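Local coordinates for probable thiol peroxidase (Aquifex aeolicus, PDB 2YZH), which probably reduces hydrogen peroxide and organic hydroperoxides to water and alcohols with electrons from thioredoxin, protecting the cell against oxidative stress, at residues 32-37 with 104-109; 55-60 with 86-91. One frame throughout, in Å; residues are numbered along the deposited sequence.

Contact 1 (32-37 with 104-109)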
ATOM      1  N   VAL D  32       8.971  -2.449  11.683  1.00 12.02           N
ATOM      2  CA  VAL D  32       8.872  -3.849  11.299  1.00 11.98           C
ATOM      3  C   VAL D  32       8.285  -4.718  12.415  1.00 13.52           C
ATOM      4  O   VAL D  32       8.191  -4.291  13.572  1.00 14.22           O
ATOM      5  CB  VAL D  32      10.266  -4.385  10.862  1.00 11.86           C
ATOM      6  CG1 VAL D  32      10.702  -3.693   9.570  1.00 13.44           C
ATOM      7  CG2 VAL D  32      11.301  -4.126  11.958  1.00 11.20           C
ATOM      8  N   VAL D  33       7.890  -5.935  12.062  1.00 13.50           N
ATOM      9  CA  VAL D  33       7.269  -6.846  13.019  1.00 12.05           C
ATOM     10  C   VAL D  33       8.142  -8.069  13.293  1.00 15.00           C
ATOM     11  O   VAL D  33       8.528  -8.779  12.357  1.00 13.38           O
ATOM     12  CB  VAL D  33       5.881  -7.310  12.494  1.00 12.79           C
ATOM     13  CG1 VAL D  33       5.171  -8.158  13.548  1.00  8.60           C
ATOM     14  CG2 VAL D  33       5.023  -6.098  12.133  1.00 15.56           C
ATOM     15  N   THR D  34       8.455  -8.312  14.566  1.00 15.70           N
ATOM     16  CA  THR D  34       9.284  -9.460  14.945  1.00 18.54           C
ATOM     17  C   THR D  34       8.453 -10.743  15.046  1.00 18.86           C
ATOM     18  O   THR D  34       7.227 -10.699  14.984  1.00 16.85           O
ATOM     19  CB  THR D  34      10.035  -9.203  16.278  1.00 20.64           C
ATOM     20  OG1 THR D  34       9.114  -8.767  17.281  1.00 22.30           O
ATOM     21  CG2 THR D  34      11.093  -8.131  16.087  1.00 22.50           C
ATOM     22  N   LYS D  35       9.121 -11.881  15.207  1.00 20.69           N
ATOM     23  CA  LYS D  35       8.428 -13.168  15.253  1.00 22.75           C
ATOM     24  C   LYS D  35       7.379 -13.328  16.350  1.00 23.20           C
ATOM     25  O   LYS D  35       6.535 -14.218  16.275  1.00 23.79           O
ATOM     26  CB  LYS D  35       9.446 -14.313  15.330  1.00 24.43           C
ATOM     27  CG  LYS D  35      10.365 -14.266  16.531  1.00 27.31           C
ATOM     28  CD  LYS D  35      11.431 -15.350  16.435  1.00 29.54           C
ATOM     29  CE  LYS D  35      12.349 -15.325  17.644  1.00 30.82           C
ATOM     30  NZ  LYS D  35      11.594 -15.566  18.900  1.00 32.64           N
ATOM     31  N   ASP D  36       7.424 -12.474  17.364  1.00 22.89           N
ATOM     32  CA  ASP D  36       6.444 -12.539  18.443  1.00 22.64           C
ATOM     33  C   ASP D  36       5.307 -11.551  18.169  1.00 21.86           C
ATOM     34  O   ASP D  36       4.474 -11.284  19.037  1.00 18.77           O
ATOM     35  CB  ASP D  36       7.115 -12.220  19.784  1.00 26.46           C
ATOM     36  CG  ASP D  36       7.850 -10.893  19.773  1.00 29.21           C
ATOM     37  OD1 ASP D  36       7.882 -10.239  18.711  1.00 29.66           O
ATOM     38  OD2 ASP D  36       8.399 -10.503  20.826  1.00 32.05           O
ATOM     39  N   LEU D  37       5.293 -11.017  16.951  1.00 19.45           N
ATOM     40  CA  LEU D  37       4.292 -10.055  16.494  1.00 19.13           C
ATOM     41  C   LEU D  37       4.398  -8.676  17.138  1.00 19.62           C
ATOM     42  O   LEU D  37       3.466  -7.879  17.067  1.00 18.03           O
ATOM     43  CB  LEU D  37       2.871 -10.603  16.681  1.00 19.42           C
ATOM     44  CG  LEU D  37       2.499 -11.858  15.875  1.00 19.16           C
ATOM     45  CD1 LEU D  37       1.019 -12.160  16.053  1.00 18.70           C
ATOM     46  CD2 LEU D  37       2.811 -11.648  14.401  1.00 22.62           C
ATOM     47  N   ASN D 104      21.753 -14.823  17.449  1.00 26.11           N
ATOM     48  CA  ASN D 104      22.631 -13.659  17.492  1.00 24.59           C
ATOM     49  C   ASN D 104      22.139 -12.448  16.713  1.00 24.25           C
ATOM     50  O   ASN D 104      22.652 -11.346  16.886  1.00 23.51           O
ATOM     51  CB  ASN D 104      24.027 -14.049  17.014  1.00 25.92           C
ATOM     52  CG  ASN D 104      24.611 -15.180  17.825  1.00 29.81           C
ATOM     53  OD1 ASN D 104      24.619 -15.131  19.058  1.00 28.69           O
ATOM     54  ND2 ASN D 104      25.101 -16.210  17.142  1.00 28.72           N
ATOM     55  N   VAL D 105      21.158 -12.656  15.844  1.00 22.83           N
ATOM     56  CA  VAL D 105      20.602 -11.558  15.069  1.00 21.03           C
ATOM     57  C   VAL D 105      19.087 -11.628  15.160  1.00 20.80           C
ATOM     58  O   VAL D 105      18.525 -12.661  15.528  1.00 21.37           O
ATOM     59  CB  VAL D 105      21.032 -11.620  13.583  1.00 23.26           C
ATOM     60  CG1 VAL D 105      22.547 -11.543  13.481  1.00 22.58           C
ATOM     61  CG2 VAL D 105      20.518 -12.886  12.937  1.00 22.13           C
ATOM     62  N   THR D 106      18.433 -10.521  14.835  1.00 19.46           N
ATOM     63  CA  THR D 106      16.981 -10.450  14.876  1.00 18.93           C
ATOM     64  C   THR D 106      16.419 -10.500  13.457  1.00 18.89           C
ATOM     65  O   THR D 106      16.981  -9.903  12.538  1.00 19.52           O
ATOM     66  CB  THR D 106      16.515  -9.126  15.537  1.00 21.62           C
ATOM     67  OG1 THR D 106      17.011  -9.056  16.879  1.00 21.37           O
ATOM     68  CG2 THR D 106      14.994  -9.036  15.552  1.00 22.25           C
ATOM     69  N   VAL D 107      15.336 -11.242  13.267  1.00 17.12           N
ATOM     70  CA  VAL D 107      14.694 -11.292  11.964  1.00 18.69           C
ATOM     71  C   VAL D 107      13.411 -10.493  12.160  1.00 18.45           C
ATOM     72  O   VAL D 107      12.811 -10.536  13.234  1.00 18.40           O
ATOM     73  CB  VAL D 107      14.344 -12.736  11.521  1.00 20.44           C
ATOM     74  CG1 VAL D 107      15.614 -13.556  11.374  1.00 23.07           C
ATOM     75  CG2 VAL D 107      13.401 -13.384  12.526  1.00 25.22           C
ATOM     76  N   ALA D 108      13.005  -9.741  11.148  1.00 16.58           N
ATOM     77  CA  ALA D 108      11.787  -8.955  11.263  1.00 14.76           C
ATOM     78  C   ALA D 108      11.132  -8.827   9.899  1.00 14.71           C
ATOM     79  O   ALA D 108      11.805  -8.900   8.868  1.00 14.38           O
ATOM     80  CB  ALA D 108      12.102  -7.585  11.841  1.00 17.08           C
ATOM     81  N   SER D 109       9.818  -8.637   9.908  1.00 13.95           N
ATOM     82  CA  SER D 109       9.030  -8.527   8.689  1.00 12.77           C
ATOM     83  C   SER D 109       8.590  -7.108   8.376  1.00 13.49           C
ATOM     84  O   SER D 109       8.196  -6.356   9.270  1.00 11.63           O
ATOM     85  CB  SER D 109       7.792  -9.416   8.797  1.00 12.44           C
ATOM     86  OG  SER D 109       6.960  -9.252   7.665  1.00 12.36           O
TER
HETATM   87  O   HOH W   1      12.075 -11.738  15.392  1.00 23.17           O
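Val33 and Ser109 face each other as a hydrogen-bonded antiparallel pair. Val33 N gives to Ser109 O and Ser109 N to Val33 O, both at 2.8 Å. Packing is closest just beside this pair: Val32 leans its CB to 3.3 Å from Ser109 O and sets CG2 against the methyl of Ala108, CG2 to CB 3.6 Å. With CG2 of Val32 between its own backbone N and carbonyl carbon (chi1 -67° for CG1), one methyl reaches Ala108 while CG1 lies nearer the Ser109 carbonyl. Val33 O also receives a CA-H...O contact from Ala108.

Toward Thr34 and Lys35 the contact thins. Thr34 and Thr106, both partly exposed, cross obliquely and touch through their methyls, CG2 to CG2 4.0 Å. At Lys35 a water replaces the direct bond, accepting from Lys35 N at 3.0 Å and donating to Val107 O at 2.6 Å. A type I turn runs from Thr34 to Leu37, closed by Leu37 N on Thr34 O.

Strand 30-34 thereby joins the edge of strand 106-109 away from strand 80-86, an antiparallel addition to the parallel strands of the thioredoxin-like peroxiredoxin fold.

Contact 2 (55-60 with 86-91)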
ATOM      1  N   VAL D  55      16.595  -9.094   2.542  1.00 13.18           N
ATOM      2  CA  VAL D  55      16.604 -10.284   1.707  1.00 13.75           C
ATOM      3  C   VAL D  55      15.219 -10.516   1.114  1.00 14.32           C
ATOM      4  O   VAL D  55      14.205 -10.083   1.666  1.00 13.87           O
ATOM      5  CB  VAL D  55      17.027 -11.564   2.502  1.00 12.98           C
ATOM      6  CG1 VAL D  55      18.392 -11.356   3.149  1.00 11.90           C
ATOM      7  CG2 VAL D  55      15.979 -11.910   3.560  1.00 13.96           C
ATOM      8  N   PRO D  56      15.163 -11.188  -0.039  1.00 14.33           N
ATOM      9  CA  PRO D  56      13.900 -11.488  -0.711  1.00 13.92           C
ATOM     10  C   PRO D  56      12.986 -12.351   0.161  1.00 15.22           C
ATOM     11  O   PRO D  56      11.815 -12.036   0.346  1.00 12.56           O
ATOM     12  CB  PRO D  56      14.353 -12.216  -1.974  1.00 14.92           C
ATOM     13  CG  PRO D  56      15.646 -11.551  -2.285  1.00 14.03           C
ATOM     14  CD  PRO D  56      16.309 -11.457  -0.926  1.00 15.42           C
ATOM     15  N   SER D  57      13.520 -13.443   0.699  1.00 16.26           N
ATOM     16  CA  SER D  57      12.718 -14.327   1.539  1.00 17.61           C
ATOM     17  C   SER D  57      13.542 -15.374   2.270  1.00 19.90           C
ATOM     18  O   SER D  57      14.366 -16.067   1.666  1.00 20.78           O
ATOM     19  CB  SER D  57      11.664 -15.047   0.701  1.00 17.06           C
ATOM     20  OG  SER D  57      10.948 -15.987   1.489  1.00 18.53           O
ATOM     21  N   LEU D  58      13.304 -15.495   3.570  1.00 20.17           N
ATOM     22  CA  LEU D  58      14.015 -16.472   4.379  1.00 20.89           C
ATOM     23  C   LEU D  58      13.621 -17.896   3.993  1.00 22.63           C
ATOM     24  O   LEU D  58      14.206 -18.860   4.484  1.00 24.84           O
ATOM     25  CB  LEU D  58      13.730 -16.233   5.864  1.00 19.66           C
ATOM     26  CG  LEU D  58      14.247 -14.908   6.433  1.00 21.26           C
ATOM     27  CD1 LEU D  58      13.774 -14.743   7.869  1.00 22.97           C
ATOM     28  CD2 LEU D  58      15.769 -14.880   6.369  1.00 21.17           C
ATOM     29  N   ASP D  59      12.628 -18.035   3.120  1.00 22.34           N
ATOM     30  CA  ASP D  59      12.196 -19.359   2.683  1.00 22.72           C
ATOM     31  C   ASP D  59      12.870 -19.808   1.388  1.00 23.89           C
ATOM     32  O   ASP D  59      12.383 -20.707   0.700  1.00 25.01           O
ATOM     33  CB  ASP D  59      10.676 -19.413   2.523  1.00 22.71           C
ATOM     34  CG  ASP D  59       9.966 -19.663   3.840  1.00 25.59           C
ATOM     35  OD1 ASP D  59      10.498 -20.445   4.657  1.00 25.55           O
ATOM     36  OD2 ASP D  59       8.874 -19.095   4.056  1.00 25.85           O
ATOM     37  N   THR D  60      13.984 -19.164   1.057  1.00 23.87           N
ATOM     38  CA  THR D  60      14.753 -19.522  -0.129  1.00 24.62           C
ATOM     39  C   THR D  60      16.158 -19.863   0.362  1.00 25.19           C
ATOM     40  O   THR D  60      16.658 -19.250   1.309  1.00 25.24           O
ATOM     41  CB  THR D  60      14.813 -18.365  -1.158  1.00 24.44           C
ATOM     42  OG1 THR D  60      15.489 -17.239  -0.589  1.00 26.27           O
ATOM     43  CG2 THR D  60      13.408 -17.953  -1.572  1.00 24.96           C
ATOM     44  N   SER D  86      12.719  -8.793   5.675  1.00 13.27           N
ATOM     45  CA  SER D  86      12.139  -9.296   4.432  1.00 13.76           C
ATOM     46  C   SER D  86      10.631  -9.096   4.458  1.00 14.19           C
ATOM     47  O   SER D  86      10.067  -8.648   5.464  1.00 16.33           O
ATOM     48  CB  SER D  86      12.430 -10.786   4.263  1.00 12.75           C
ATOM     49  OG  SER D  86      11.566 -11.548   5.088  1.00 13.79           O
ATOM     50  N   MET D  87       9.976  -9.437   3.355  1.00 12.60           N
ATOM     51  CA  MET D  87       8.532  -9.301   3.275  1.00 13.22           C
ATOM     52  C   MET D  87       7.830 -10.572   3.752  1.00 12.59           C
ATOM     53  O   MET D  87       6.615 -10.678   3.643  1.00 13.31           O
ATOM     54  CB  MET D  87       8.099  -8.979   1.839  1.00 16.20           C
ATOM     55  CG  MET D  87       8.562  -7.615   1.339  1.00 15.63           C
ATOM     56  SD  MET D  87       8.033  -6.272   2.425  1.00 19.55           S
ATOM     57  CE  MET D  87       6.396  -5.920   1.797  1.00 18.47           C
ATOM     58  N   ASP D  88       8.590 -11.533   4.268  1.00 13.88           N
ATOM     59  CA  ASP D  88       8.004 -12.778   4.782  1.00 14.67           C
ATOM     60  C   ASP D  88       7.089 -12.403   5.937  1.00 15.54           C
ATOM     61  O   ASP D  88       7.387 -11.458   6.661  1.00 15.70           O
ATOM     62  CB  ASP D  88       9.075 -13.706   5.367  1.00 16.80           C
ATOM     63  CG  ASP D  88      10.057 -14.211   4.334  1.00 16.81           C
ATOM     64  OD1 ASP D  88       9.617 -14.860   3.366  1.00 16.88           O
ATOM     65  OD2 ASP D  88      11.267 -13.967   4.504  1.00 19.78           O
ATOM     66  N   LEU D  89       5.987 -13.126   6.122  1.00 16.05           N
ATOM     67  CA  LEU D  89       5.122 -12.834   7.261  1.00 15.92           C
ATOM     68  C   LEU D  89       5.880 -13.330   8.481  1.00 15.93           C
ATOM     69  O   LEU D  89       6.737 -14.209   8.370  1.00 16.82           O
ATOM     70  CB  LEU D  89       3.789 -13.587   7.182  1.00 15.89           C
ATOM     71  CG  LEU D  89       2.730 -13.143   6.179  1.00 17.26           C
ATOM     72  CD1 LEU D  89       1.450 -13.918   6.462  1.00 17.68           C
ATOM     73  CD2 LEU D  89       2.470 -11.634   6.304  1.00 17.48           C
ATOM     74  N   PRO D  90       5.581 -12.771   9.662  1.00 15.24           N
ATOM     75  CA  PRO D  90       6.249 -13.178  10.901  1.00 16.04           C
ATOM     76  C   PRO D  90       6.148 -14.689  11.154  1.00 17.05           C
ATOM     77  O   PRO D  90       7.055 -15.292  11.720  1.00 17.31           O
ATOM     78  CB  PRO D  90       5.513 -12.367  11.969  1.00 16.15           C
ATOM     79  CG  PRO D  90       5.147 -11.108  11.231  1.00 16.14           C
ATOM     80  CD  PRO D  90       4.654 -11.649   9.905  1.00 15.15           C
ATOM     81  N   PHE D  91       5.048 -15.297  10.722  1.00 17.78           N
ATOM     82  CA  PHE D  91       4.844 -16.729  10.939  1.00 19.35           C
ATOM     83  C   PHE D  91       5.899 -17.588  10.255  1.00 19.06           C
ATOM     84  O   PHE D  91       6.297 -18.622  10.784  1.00 19.57           O
ATOM     85  CB  PHE D  91       3.448 -17.125  10.472  1.00 18.38           C
ATOM     86  CG  PHE D  91       2.370 -16.255  11.038  1.00 22.30           C
ATOM     87  CD1 PHE D  91       2.092 -16.268  12.401  1.00 23.40           C
ATOM     88  CD2 PHE D  91       1.666 -15.380  10.218  1.00 21.92           C
ATOM     89  CE1 PHE D  91       1.130 -15.417  12.941  1.00 24.04           C
ATOM     90  CE2 PHE D  91       0.705 -14.527  10.746  1.00 23.83           C
ATOM     91  CZ  PHE D  91       0.438 -14.545  12.111  1.00 24.76           C
TER
HETATM   92  O   HOH W   2      11.664  -9.461   1.005  1.00 12.65           O
HETATM   93  O   HOH W   3       7.668 -16.702   3.207  1.00 20.36           O
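Val55 and Ser86 lie side by side, CA to CA 5.3 Å, where the two segments come off neighbouring strands 49-54 and 80-86. From there 55-60 bends into a type I turn, Ser57 to Thr60, while 86-91 runs through Asp88 to Leu89, the N-cap of a helix. A water joins the backbones, donating to Val55 O and Pro56 O and accepting from Met87 N.

The Asp88 carboxylate spans the gap. Its OD1 takes the hydroxyl of Ser57 OG at 2.6 Å on the syn lone pair; its OD2 takes Leu58 N at 2.7 Å, a nearly straight bond on the syn side, 22° out of the carboxylate plane. Ser86 OG donates to OD2 from the opposite face, 2.5 Å away and 43° out of plane, so this oxygen is gripped from both faces and the group's rotation is probably fixed. With Ser57 OG anti to its backbone N (chi1 175°), the hydroxyl also accepts from Asp59 N in an ST turn; Ser86 OG makes another with Asp88 N. A second water bridges Asp88 OD1 and Asp59 OD2, 4.4 Å apart, and Asp59 has its salt bridge with Arg95 of the second subunit. An alanine in place of Asp88 would probably leave Leu58 N and the hydroxyls of Ser57 and Ser86 without their acceptor.

Pro56 packs on the predicted peroxidatic Cys63 in helix 61-73, and Leu58 reaches Thr67 there, Phe96 in helix 90-100 and Val107 in strand 106-109.

The centres of contacts 1 and 2 are about 11 Å apart, and the two meet directly: Ser109 OG lies 2.5 Å from Asp88 O, a probable hydrogen bond, while Val33 and Leu37 pack on Pro90. Along the chain contact 2 is nested within the loop closed by contact 1, the segments coming in the order 32-37, 55-60, 86-91, 104-109. Helix 90-100 leads from 86-91 to strand 106-109, which lies between strands 30-34 and 80-86 in the sheet. Contact 1 thus joins strands within the sheet, and contact 2 ties together the turns leading into helices 61-73 and 90-100, which carry Cys63 and Cys97, the predicted redox-active pair.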